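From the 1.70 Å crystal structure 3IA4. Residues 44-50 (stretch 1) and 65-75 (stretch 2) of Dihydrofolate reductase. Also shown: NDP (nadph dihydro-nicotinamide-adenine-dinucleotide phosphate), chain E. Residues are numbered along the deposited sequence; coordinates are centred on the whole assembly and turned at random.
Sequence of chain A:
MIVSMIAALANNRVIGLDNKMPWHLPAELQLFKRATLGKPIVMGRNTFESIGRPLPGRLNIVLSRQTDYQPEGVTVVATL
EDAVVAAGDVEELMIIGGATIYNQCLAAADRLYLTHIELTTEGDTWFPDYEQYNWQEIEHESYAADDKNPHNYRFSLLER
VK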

ATOM      1  N   GLY A  44       8.686  -1.112  -0.885  1.00  9.37           N
ATOM      2  CA  GLY A  44       9.920  -1.003  -1.692  1.00 10.15           C
ATOM      3  C   GLY A  44      10.677   0.238  -1.297  1.00 11.17           C
ATOM      4  O   GLY A  44      10.147   1.174  -0.674  1.00 12.12           O
ATOM      5  N   ARG A  45      11.935   0.271  -1.701  1.00 10.77           N
ATOM      6  CA  ARG A  45      12.766   1.414  -1.399  1.00 11.42           C
ATOM      7  C   ARG A  45      12.255   2.769  -1.913  1.00 10.90           C
ATOM      8  O   ARG A  45      12.345   3.755  -1.185  1.00 13.25           O
ATOM      9  CB  ARG A  45      14.167   1.127  -1.930  1.00 14.00           C
ATOM     10  CG  ARG A  45      15.090   2.274  -1.613  1.00 19.53           C
ATOM     11  CD  ARG A  45      16.267   2.140  -2.540  1.00 25.43           C
ATOM     12  NE  ARG A  45      17.244   3.214  -2.402  1.00 28.89           N
ATOM     13  CZ  ARG A  45      18.547   3.041  -2.656  1.00 28.76           C
ATOM     14  NH1 ARG A  45      19.009   1.822  -3.010  1.00 21.72           N
ATOM     15  NH2 ARG A  45      19.390   4.075  -2.514  1.00 29.42           N
ATOM     16  N   ASN A  46      11.673   2.837  -3.125  1.00 12.91           N
ATOM     17  CA  ASN A  46      11.206   4.113  -3.613  1.00 12.98           C
ATOM     18  C   ASN A  46      10.061   4.646  -2.745  1.00 12.10           C
ATOM     19  O   ASN A  46       9.975   5.841  -2.480  1.00 13.86           O
ATOM     20  CB  ASN A  46      10.711   4.039  -5.066  1.00 13.42           C
ATOM     21  CG  ASN A  46      11.824   3.721  -6.028  1.00 17.91           C
ATOM     22  OD1 ASN A  46      12.991   3.954  -5.717  1.00 21.27           O
ATOM     23  ND2 ASN A  46      11.473   3.237  -7.222  1.00 17.11           N
ATOM     24  N   THR A  47       9.160   3.739  -2.357  1.00 10.83           N
ATOM     25  CA  THR A  47       8.038   4.126  -1.497  1.00 12.27           C
ATOM     26  C   THR A  47       8.545   4.665  -0.166  1.00 14.23           C
ATOM     27  O   THR A  47       8.081   5.703   0.336  1.00 12.34           O
ATOM     28  CB  THR A  47       7.049   2.945  -1.314  1.00 13.12           C
ATOM     29  OG1 THR A  47       6.397   2.763  -2.593  1.00 13.08           O
ATOM     30  CG2 THR A  47       5.973   3.316  -0.305  1.00 13.29           C
ATOM     31  N   PHE A  48       9.528   3.981   0.420  1.00 10.87           N
ATOM     32  CA  PHE A  48      10.075   4.539   1.667  1.00 11.39           C
ATOM     33  C   PHE A  48      10.580   5.971   1.453  1.00 13.61           C
ATOM     34  O   PHE A  48      10.378   6.822   2.301  1.00 15.17           O
ATOM     35  CB  PHE A  48      11.188   3.653   2.206  1.00 12.76           C
ATOM     36  CG  PHE A  48      11.829   4.234   3.447  1.00 11.96           C
ATOM     37  CD1 PHE A  48      11.108   4.348   4.618  1.00 14.67           C
ATOM     38  CD2 PHE A  48      13.138   4.686   3.408  1.00 19.24           C
ATOM     39  CE1 PHE A  48      11.684   4.967   5.755  1.00 17.24           C
ATOM     40  CE2 PHE A  48      13.725   5.267   4.543  1.00 20.63           C
ATOM     41  CZ  PHE A  48      12.997   5.399   5.693  1.00 18.45           C
ATOM     42  N   GLU A  49      11.301   6.205   0.358  1.00 14.43           N
ATOM     43  CA  GLU A  49      11.884   7.530   0.129  1.00 15.27           C
ATOM     44  C   GLU A  49      10.789   8.552  -0.050  1.00 16.53           C
ATOM     45  O   GLU A  49      10.916   9.704   0.407  1.00 18.77           O
ATOM     46  CB  GLU A  49      12.871   7.516  -1.037  1.00 17.59           C
ATOM     47  CG  GLU A  49      14.087   6.681  -0.664  1.00 21.35           C
ATOM     48  CD  GLU A  49      15.145   6.687  -1.739  1.00 35.55           C
ATOM     49  OE1 GLU A  49      14.878   7.317  -2.799  1.00 40.91           O
ATOM     50  OE2 GLU A  49      16.222   6.047  -1.537  1.00 38.97           O
ATOM     51  N   SER A  50       9.723   8.127  -0.681  1.00 14.41           N
ATOM     52  CA  SER A  50       8.554   9.003  -0.909  1.00 14.93           C
ATOM     53  C   SER A  50       7.874   9.386   0.439  1.00 17.53           C
ATOM     54  O   SER A  50       7.501  10.552   0.681  1.00 18.79           O
ATOM     55  CB  SER A  50       7.579   8.310  -1.847  1.00 17.33           C
ATOM     56  OG  SER A  50       6.451   9.111  -2.124  1.00 25.36           O
ATOM     57  N   ARG A  65      18.098  -4.206  -2.507  1.00 14.22           N
ATOM     58  CA  ARG A  65      19.272  -5.060  -2.717  1.00 15.36           C
ATOM     59  C   ARG A  65      20.559  -4.275  -2.540  1.00 19.82           C
ATOM     60  O   ARG A  65      21.629  -4.813  -2.750  1.00 22.18           O
ATOM     61  CB  ARG A  65      19.248  -5.760  -4.086  1.00 17.42           C
ATOM     62  CG  ARG A  65      18.043  -6.670  -4.229  1.00 17.08           C
ATOM     63  CD  ARG A  65      18.025  -7.419  -5.556  1.00 22.53           C
ATOM     64  NE  ARG A  65      16.645  -7.533  -5.958  1.00 32.84           N
ATOM     65  CZ  ARG A  65      16.209  -8.263  -6.971  1.00 31.17           C
ATOM     66  NH1 ARG A  65      17.075  -8.956  -7.671  1.00 32.37           N
ATOM     67  NH2 ARG A  65      14.893  -8.336  -7.235  1.00 34.04           N
ATOM     68  N   GLN A  66      20.455  -2.997  -2.204  1.00 16.72           N
ATOM     69  CA  GLN A  66      21.660  -2.183  -1.998  1.00 19.57           C
ATOM     70  C   GLN A  66      22.221  -2.522  -0.601  1.00 27.81           C
ATOM     71  O   GLN A  66      21.566  -2.277   0.411  1.00 26.80           O
ATOM     72  CB  GLN A  66      21.335  -0.694  -2.198  1.00 21.39           C
ATOM     73  N   THR A  67      23.404  -3.145  -0.549  1.00 29.09           N
ATOM     74  CA  THR A  67      23.899  -3.733   0.702  1.00 28.10           C
ATOM     75  C   THR A  67      24.261  -2.681   1.757  1.00 36.00           C
ATOM     76  O   THR A  67      24.181  -2.978   2.939  1.00 41.23           O
ATOM     77  CB  THR A  67      25.102  -4.685   0.454  1.00 35.49           C
ATOM     78  N   ASP A  68      24.618  -1.459   1.356  1.00 28.86           N
ATOM     79  CA  ASP A  68      24.886  -0.406   2.349  1.00 34.32           C
ATOM     80  C   ASP A  68      23.699   0.552   2.622  1.00 35.99           C
ATOM     81  O   ASP A  68      23.861   1.612   3.247  1.00 34.65           O
ATOM     82  CB  ASP A  68      26.168   0.360   1.993  1.00 37.51           C
ATOM     83  N   TYR A  69      22.506   0.172   2.170  1.00 29.51           N
ATOM     84  CA  TYR A  69      21.319   1.021   2.357  1.00 30.32           C
ATOM     85  C   TYR A  69      20.718   0.735   3.732  1.00 27.15           C
ATOM     86  O   TYR A  69      20.293  -0.380   4.013  1.00 26.04           O
ATOM     87  CB  TYR A  69      20.283   0.753   1.247  1.00 24.53           C
ATOM     88  CG  TYR A  69      19.074   1.656   1.304  1.00 22.32           C
ATOM     89  CD1 TYR A  69      17.860   1.174   1.765  1.00 23.95           C
ATOM     90  CD2 TYR A  69      19.152   2.990   0.921  1.00 25.20           C
ATOM     91  CE1 TYR A  69      16.747   2.011   1.826  1.00 22.90           C
ATOM     92  CE2 TYR A  69      18.035   3.825   0.983  1.00 24.24           C
ATOM     93  CZ  TYR A  69      16.840   3.311   1.413  1.00 19.83           C
ATOM     94  OH  TYR A  69      15.717   4.109   1.433  1.00 26.95           O
ATOM     95  N   GLN A  70      20.714   1.729   4.613  1.00 25.01           N
ATOM     96  CA  GLN A  70      20.269   1.464   5.976  1.00 26.55           C
ATOM     97  C   GLN A  70      19.726   2.682   6.699  1.00 27.55           C
ATOM     98  O   GLN A  70      20.394   3.272   7.589  1.00 24.19           O
ATOM     99  CB  GLN A  70      21.372   0.825   6.816  1.00 27.88           C
ATOM    100  CG  GLN A  70      20.853   0.520   8.219  1.00 33.50           C
ATOM    101  CD  GLN A  70      19.635  -0.410   8.184  1.00 29.66           C
ATOM    102  OE1 GLN A  70      19.781  -1.611   7.913  1.00 36.27           O
ATOM    103  NE2 GLN A  70      18.429   0.142   8.443  1.00 27.84           N
ATOM    104  N   PRO A  71      18.513   3.087   6.334  1.00 22.55           N
ATOM    105  CA  PRO A  71      17.926   4.244   7.009  1.00 22.24           C
ATOM    106  C   PRO A  71      17.682   3.953   8.502  1.00 21.85           C
ATOM    107  O   PRO A  71      17.466   2.799   8.911  1.00 20.85           O
ATOM    108  CB  PRO A  71      16.597   4.456   6.253  1.00 23.32           C
ATOM    109  CG  PRO A  71      16.740   3.570   4.961  1.00 20.41           C
ATOM    110  CD  PRO A  71      17.559   2.443   5.412  1.00 22.60           C
ATOM    111  N   GLU A  72      17.781   4.987   9.337  1.00 23.97           N
ATOM    112  CA  GLU A  72      17.443   4.806  10.749  1.00 23.53           C
ATOM    113  C   GLU A  72      15.974   4.397  10.919  1.00 21.83           C
ATOM    114  O   GLU A  72      15.080   4.958  10.263  1.00 21.85           O
ATOM    115  CB  GLU A  72      17.663   6.106  11.521  1.00 27.69           C
ATOM    116  N   GLY A  73      15.717   3.459  11.822  1.00 17.98           N
ATOM    117  CA  GLY A  73      14.351   3.190  12.238  1.00 19.09           C
ATOM    118  C   GLY A  73      13.513   2.275  11.340  1.00 17.63           C
ATOM    119  O   GLY A  73      12.270   2.166  11.514  1.00 16.47           O
ATOM    120  N   VAL A  74      14.157   1.683  10.356  1.00 15.24           N
ATOM    121  CA  VAL A  74      13.508   0.666   9.520  1.00 15.31           C
ATOM    122  C   VAL A  74      14.399  -0.579   9.419  1.00 15.80           C
ATOM    123  O   VAL A  74      15.626  -0.517   9.572  1.00 16.14           O
ATOM    124  CB  VAL A  74      13.211   1.178   8.117  1.00 17.84           C
ATOM    125  CG1 VAL A  74      12.473   2.522   8.159  1.00 14.32           C
ATOM    126  CG2 VAL A  74      14.505   1.257   7.288  1.00 15.38           C
ATOM    127  N   THR A  75      13.761  -1.704   9.134  1.00 14.41           N
ATOM    128  CA  THR A  75      14.472  -2.934   8.912  1.00 11.49           C
ATOM    129  C   THR A  75      14.574  -3.157   7.415  1.00 16.43           C
ATOM    130  O   THR A  75      13.541  -3.294   6.752  1.00 17.02           O
ATOM    131  CB  THR A  75      13.677  -4.083   9.550  1.00 15.97           C
ATOM    132  OG1 THR A  75      13.618  -3.820  10.970  1.00 14.86           O
ATOM    133  CG2 THR A  75      14.323  -5.452   9.225  1.00 17.96           C
TER
HETATM  134  PA  NDP E 163       8.841   0.586  -5.027  1.00 11.71           P
HETATM  135  O1A NDP E 163       8.126  -0.715  -5.282  1.00 12.52           O
HETATM  136  O2A NDP E 163       8.424   1.500  -3.916  1.00 12.37           O
HETATM  137  O5B NDP E 163      10.455   0.375  -4.862  1.00 11.41           O
HETATM  138  C5B NDP E 163      11.137  -0.476  -5.808  1.00 11.27           C
HETATM  139  C4B NDP E 163      12.542  -0.663  -5.249  1.00 13.33           C
HETATM  140  O4B NDP E 163      12.441  -1.666  -4.229  1.00 14.51           O
HETATM  141  C3B NDP E 163      13.464  -1.355  -6.283  1.00 14.88           C
HETATM  142  O3B NDP E 163      14.018  -0.388  -7.168  1.00 15.25           O
HETATM  143  C2B NDP E 163      14.481  -2.086  -5.422  1.00 16.38           C
HETATM  144  O2B NDP E 163      15.317  -1.167  -4.709  1.00 15.77           O
HETATM  145  C1B NDP E 163      13.542  -2.613  -4.355  1.00 13.11           C
HETATM  146  N9A NDP E 163      13.021  -3.968  -4.635  1.00 12.61           N
HETATM  147  C8A NDP E 163      11.941  -4.253  -5.380  1.00 16.73           C
HETATM  148  N7A NDP E 163      11.676  -5.575  -5.359  1.00 17.11           N
HETATM  149  C5A NDP E 163      12.613  -6.150  -4.554  1.00 15.82           C
HETATM  150  C6A NDP E 163      12.917  -7.497  -4.049  1.00 21.11           C
HETATM  151  N6A NDP E 163      12.199  -8.605  -4.424  1.00 17.89           N
HETATM  152  N1A NDP E 163      13.996  -7.581  -3.199  1.00 17.29           N
HETATM  153  C2A NDP E 163      14.732  -6.559  -2.776  1.00 14.90           C
HETATM  154  N3A NDP E 163      14.500  -5.319  -3.200  1.00 18.10           N
HETATM  155  C4A NDP E 163      13.464  -5.079  -4.070  1.00 15.18           C
HETATM  156  O3  NDP E 163       8.924   1.463  -6.384  1.00 11.59           O
HETATM  157  PN  NDP E 163       7.922   1.893  -7.567  1.00 12.43           P
HETATM  158  O1N NDP E 163       7.418   0.666  -8.233  1.00 14.03           O
HETATM  159  O2N NDP E 163       8.609   2.931  -8.378  1.00 14.24           O
HETATM  160  O5D NDP E 163       6.672   2.485  -6.793  1.00 12.63           O
HETATM  161  C5D NDP E 163       6.779   3.782  -6.224  1.00 12.17           C
HETATM  162  C4D NDP E 163       5.615   4.644  -6.700  1.00 12.08           C
HETATM  163  O4D NDP E 163       4.358   4.166  -6.092  1.00 12.16           O
HETATM  164  C3D NDP E 163       5.724   6.124  -6.302  1.00 13.06           C
HETATM  165  O3D NDP E 163       5.173   6.928  -7.362  1.00 15.61           O
HETATM  166  C2D NDP E 163       4.806   6.252  -5.086  1.00 10.49           C
HETATM  167  O2D NDP E 163       4.283   7.587  -4.874  1.00 14.26           O
HETATM  168  C1D NDP E 163       3.711   5.299  -5.480  1.00 12.10           C
HETATM  169  N1N NDP E 163       2.937   4.737  -4.378  1.00 13.82           N
HETATM  170  C2N NDP E 163       1.610   4.872  -4.420  1.00 12.02           C
HETATM  171  C3N NDP E 163       0.833   4.262  -3.468  1.00 10.14           C
HETATM  172  C7N NDP E 163      -0.650   4.451  -3.542  1.00 10.00           C
HETATM  173  O7N NDP E 163      -1.345   3.797  -2.792  1.00 10.91           O
HETATM  174  N7N NDP E 163      -1.223   5.216  -4.476  1.00 10.06           N
HETATM  175  C4N NDP E 163       1.370   3.440  -2.307  1.00 12.05           C
HETATM  176  C5N NDP E 163       2.812   3.331  -2.445  1.00  8.88           C
HETATM  177  C6N NDP E 163       3.526   4.000  -3.410  1.00 14.82           C
HETATM  178  P2B NDP E 163      16.934  -1.255  -4.830  1.00 15.16           P
HETATM  179  O1X NDP E 163      17.374  -0.405  -3.720  1.00 16.31           O
HETATM  180  O2X NDP E 163      17.220  -2.716  -4.779  1.00 14.37           O
HETATM  181  O3X NDP E 163      17.244  -0.769  -6.220  1.00 19.52           O

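The first turns of a helix and an irregular loop can be joined without a single hydrogen bond between their modelled atoms, provided that a few side chains present flat surfaces to one another and a ligand ties their beginnings together. Residues 44-50 and 65-75 of this dihydrofolate reductase bury 312 Å² between them, most of it on Arg 45, Phe 48 and Tyr 69.

At the start of the loop, Arg 65 does not touch the helix, yet NADPH links it there. Arg 65 N donates to NDP O2X of the 2'-phosphate at 2.9 Å, while Arg 45 NH1 donates to NDP O1X of the same phosphate, also at 2.9 Å. The phosphate thus bridges the two stretches, and the positive charge of Arg 45 suits its place beside it. Gln 66, modelled only as far as CB, points toward the helix and lies 3.5 Å from Arg 45 NH1 through that CB atom. It also opens a type I turn, closed by the bond from Tyr 69 N to Gln 66 O (3.2 Å); the modelled atoms of Thr 67 and Asp 68, in the middle of the turn, stay clear of the helix.

The turn delivers Tyr 69, the centre of the contact. With chi1 in the t well, its CA-to-CB bond points toward the helix, and the ring receives the extended Arg 45 side chain over one face. The guanidinium stacks there, its plane at 29° to that of the ring, and Arg 45 CZ lies 4.1 Å from the centroid of the Tyr 69 ring, off-centre, in a cation-pi contact. Arg 45 CD sits more squarely over the face, 4.3 Å from the centroid of the Tyr 69 ring. Arginine combines aliphatic length with a flat, charged end, so one side chain can cover the ring and still reach the phosphate. Glu 49, one helical turn on, steadies it through a salt bridge from Arg 45 NE to Glu 49 OE2 (3.1 Å). Beyond the ring, Tyr 69 OH meets the edge of Phe 48, 3.3 Å from Phe 48 CD2.

Gln 70 turns to its own loop instead, Gln 70 NE2 donating to Pro 71 O (2.9 Å) and Val 74 O (3.1 Å). Pro 71 then begins a type II turn and packs its CB 3.4 Å from Phe 48 CE2. Gly 73 has a positive phi of 82°, a conformation that favours glycine. Val 74 follows, bringing CG1 to 3.5 Å from Phe 48 CE1. Proline and valine, compact and apolar, pack well against the buried phenyl ring, whose edge also meets the Tyr 69 hydroxyl.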